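Local coordinates for redox-sensing transcriptional repressor rex (PDB 3WG9), which represses transcription as a DNA-binding homodimer and probably adjusts gene expression to the cellular balance of NADH and NAD(+), at the interface of chains A and B. Numbering follows the deposited sequence. Chains: chain A/B, Redox-sensing transcriptional repressor rex.

The interface of chains A and B. Residues chain A 12, 15, 56, 78-80; chain B 200, 203-204, 211.
B:Tyr204 lays one face of its phenol over A:Ile12 and sets its CE1 edge against A:Ile78, a worked example of how one swapped helix can tie two subunits of a Rex homodimer together. The ring projects from helix 195-214 of chain B into the winged-helix part of chain A, its CG anti to the backbone N (chi1 174°), a setting that carries the phenol away from its own helix. A:Ile12, on helix 9-27, crosses the tyrosine at about a right angle, CG1 and CD1 both lying over that face toward CE2, with CD1 3.6 Å from CE2. A:Leu15 CD1 joins A:Ile12 on that face, toward CE1. A:Ile78 runs alongside, pointing the same way, its CG2 branch near the ring plane and 3.6 Å from B:Tyr204 CE1. At the far end A:Phe56 meets the tyrosine tip to tip, and its CE1 lies in the plane of the phenol, 3.4 Å from B:Tyr204 OH. The A:Ile78 methyl CG2 also sits over the centre of the A:Phe56 ring, 3.8 Å above its plane, and touches B:Leu211 CD2 as well. An alanine in place of B:Tyr204 would probably leave a gap over A:Ile12 and beside A:Ile78, and take from the A:Phe56 edge its phenol partner. Polar links flank this apolar core where helix 68-78 ends. A water joins A:Ile78 O to B:Tyr204 O, resting above the phenol face opposite A:Ile12, offset toward the rim. B:Ser203, just before the tyrosine, must share its one hydroxyl hydrogen between two carbonyls or alternate: OG approaches B:Phe200 O from above the carbonyl plane (102°), but A:Leu79 O nearly straight (170°), at 2.8 Å.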
ATOM      1  N   ILE A  12       4.020  14.593  -3.535  1.00 40.53           N
ATOM      2  CA  ILE A  12       4.421  14.017  -2.232  1.00 39.60           C
ATOM      3  C   ILE A  12       4.544  12.489  -2.290  1.00 40.76           C
ATOM      4  O   ILE A  12       5.499  11.892  -1.731  1.00 39.88           O
ATOM      5  CB  ILE A  12       3.439  14.486  -1.164  1.00 40.17           C
ATOM      6  CG1 ILE A  12       3.570  15.997  -0.953  1.00 40.45           C
ATOM      7  CG2 ILE A  12       3.564  13.705   0.201  1.00 38.11           C
ATOM      8  CD1 ILE A  12       2.401  16.617  -0.257  1.00 41.59           C
ATOM      9  N   LEU A  15       7.815  11.023  -3.753  1.00 38.37           N
ATOM     10  CA  LEU A  15       9.031  11.251  -2.932  1.00 39.57           C
ATOM     11  C   LEU A  15       9.544  10.051  -2.158  1.00 39.74           C
ATOM     12  O   LEU A  15      10.755   9.816  -2.109  1.00 40.92           O
ATOM     13  CB  LEU A  15       8.885  12.460  -1.990  1.00 39.58           C
ATOM     14  CG  LEU A  15       8.557  13.818  -2.595  1.00 43.38           C
ATOM     15  CD1 LEU A  15       8.299  14.790  -1.478  1.00 40.10           C
ATOM     16  CD2 LEU A  15       9.653  14.315  -3.594  1.00 46.27           C
ATOM     17  N   PHE A  56      11.565  21.902  -3.974  1.00 60.45           N
ATOM     18  CA  PHE A  56      12.334  21.970  -2.720  1.00 60.70           C
ATOM     19  C   PHE A  56      13.707  22.654  -2.880  1.00 65.20           C
ATOM     20  O   PHE A  56      14.404  22.825  -1.888  1.00 65.59           O
ATOM     21  CB  PHE A  56      12.471  20.572  -2.048  1.00 59.45           C
ATOM     22  CG  PHE A  56      11.151  19.781  -1.982  1.00 51.39           C
ATOM     23  CD1 PHE A  56      10.178  20.123  -1.074  1.00 51.83           C
ATOM     24  CD2 PHE A  56      10.879  18.766  -2.918  1.00 50.77           C
ATOM     25  CE1 PHE A  56       8.956  19.420  -1.055  1.00 45.57           C
ATOM     26  CE2 PHE A  56       9.686  18.047  -2.882  1.00 48.48           C
ATOM     27  CZ  PHE A  56       8.732  18.393  -1.963  1.00 43.49           C
ATOM     28  N   ILE A  78      13.406  16.171   3.700  1.00 39.56           N
ATOM     29  CA  ILE A  78      12.105  16.584   3.143  1.00 39.14           C
ATOM     30  C   ILE A  78      10.948  15.703   3.671  1.00 39.30           C
ATOM     31  O   ILE A  78       9.815  16.170   3.876  1.00 36.60           O
ATOM     32  CB  ILE A  78      12.130  16.552   1.607  1.00 39.89           C
ATOM     33  CG1 ILE A  78      13.092  17.641   1.064  1.00 44.58           C
ATOM     34  CG2 ILE A  78      10.744  16.746   1.039  1.00 40.67           C
ATOM     35  CD1 ILE A  78      13.593  17.342  -0.382  1.00 45.16           C
ATOM     36  N   LEU A  79      11.225  14.412   3.818  1.00 37.02           N
ATOM     37  CA  LEU A  79      10.211  13.447   4.231  1.00 35.96           C
ATOM     38  C   LEU A  79      10.007  13.465   5.746  1.00 36.26           C
ATOM     39  O   LEU A  79       9.189  12.723   6.307  1.00 37.29           O
ATOM     40  CB  LEU A  79      10.600  12.039   3.763  1.00 33.89           C
ATOM     41  CG  LEU A  79      10.408  11.833   2.261  1.00 34.91           C
ATOM     42  CD1 LEU A  79      10.971  10.430   2.047  1.00 33.58           C
ATOM     43  CD2 LEU A  79       8.883  11.917   1.800  1.00 34.57           C
ATOM     44  N   GLY A  80      10.726  14.349   6.420  1.00 37.50           N
ATOM     45  CA  GLY A  80      10.691  14.427   7.875  1.00 38.18           C
ATOM     46  C   GLY A  80      11.286  13.251   8.618  1.00 38.90           C
ATOM     47  O   GLY A  80      11.023  13.049   9.837  1.00 38.45           O
TER
ATOM     48  N   PHE B 200       5.491   7.348   5.108  1.00 30.33           N
ATOM     49  CA  PHE B 200       6.402   8.495   4.976  1.00 32.41           C
ATOM     50  C   PHE B 200       5.715   9.743   4.476  1.00 32.85           C
ATOM     51  O   PHE B 200       6.276  10.839   4.554  1.00 32.47           O
ATOM     52  CB  PHE B 200       7.645   8.213   4.146  1.00 31.06           C
ATOM     53  CG  PHE B 200       8.542   7.192   4.749  1.00 34.29           C
ATOM     54  CD1 PHE B 200       8.339   6.733   6.058  1.00 35.69           C
ATOM     55  CD2 PHE B 200       9.558   6.640   3.997  1.00 34.28           C
ATOM     56  CE1 PHE B 200       9.179   5.773   6.619  1.00 38.36           C
ATOM     57  CE2 PHE B 200      10.428   5.685   4.554  1.00 39.64           C
ATOM     58  CZ  PHE B 200      10.228   5.243   5.871  1.00 37.80           C
ATOM     59  N   SER B 203       4.894  11.557   7.813  1.00 32.55           N
ATOM     60  CA  SER B 203       6.020  12.360   8.312  1.00 35.13           C
ATOM     61  C   SER B 203       6.187  13.629   7.448  1.00 36.87           C
ATOM     62  O   SER B 203       6.517  14.724   7.961  1.00 39.47           O
ATOM     63  CB  SER B 203       7.305  11.541   8.390  1.00 34.02           C
ATOM     64  OG  SER B 203       7.464  10.735   7.236  1.00 35.43           O
ATOM     65  N   TYR B 204       5.983  13.478   6.141  1.00 36.31           N
ATOM     66  CA  TYR B 204       6.144  14.622   5.261  1.00 36.61           C
ATOM     67  C   TYR B 204       5.178  15.733   5.622  1.00 38.18           C
ATOM     68  O   TYR B 204       5.579  16.915   5.795  1.00 39.08           O
ATOM     69  CB  TYR B 204       6.053  14.233   3.792  1.00 34.84           C
ATOM     70  CG  TYR B 204       6.083  15.480   2.922  1.00 38.07           C
ATOM     71  CD1 TYR B 204       7.200  15.813   2.166  1.00 36.84           C
ATOM     72  CD2 TYR B 204       4.974  16.294   2.840  1.00 35.20           C
ATOM     73  CE1 TYR B 204       7.205  16.987   1.364  1.00 38.18           C
ATOM     74  CE2 TYR B 204       4.965  17.452   2.069  1.00 39.25           C
ATOM     75  CZ  TYR B 204       6.072  17.778   1.322  1.00 40.84           C
ATOM     76  OH  TYR B 204       6.008  18.927   0.533  1.00 46.43           O
ATOM     77  N   LEU B 211       9.157  22.935   6.902  1.00 57.10           N
ATOM     78  CA  LEU B 211      10.111  22.818   5.806  1.00 56.64           C
ATOM     79  C   LEU B 211      10.131  24.078   4.946  1.00 57.90           C
ATOM     80  O   LEU B 211      11.195  24.506   4.497  1.00 59.94           O
ATOM     81  CB  LEU B 211       9.762  21.621   4.925  1.00 52.53           C
ATOM     82  CG  LEU B 211      10.499  21.286   3.630  1.00 53.54           C
ATOM     83  CD1 LEU B 211      11.984  20.986   3.893  1.00 53.85           C
ATOM     84  CD2 LEU B 211       9.809  20.078   2.888  1.00 50.71           C
TER
HETATM   85  O   HOH W   1       8.094  18.035   5.282  1.00 31.97           O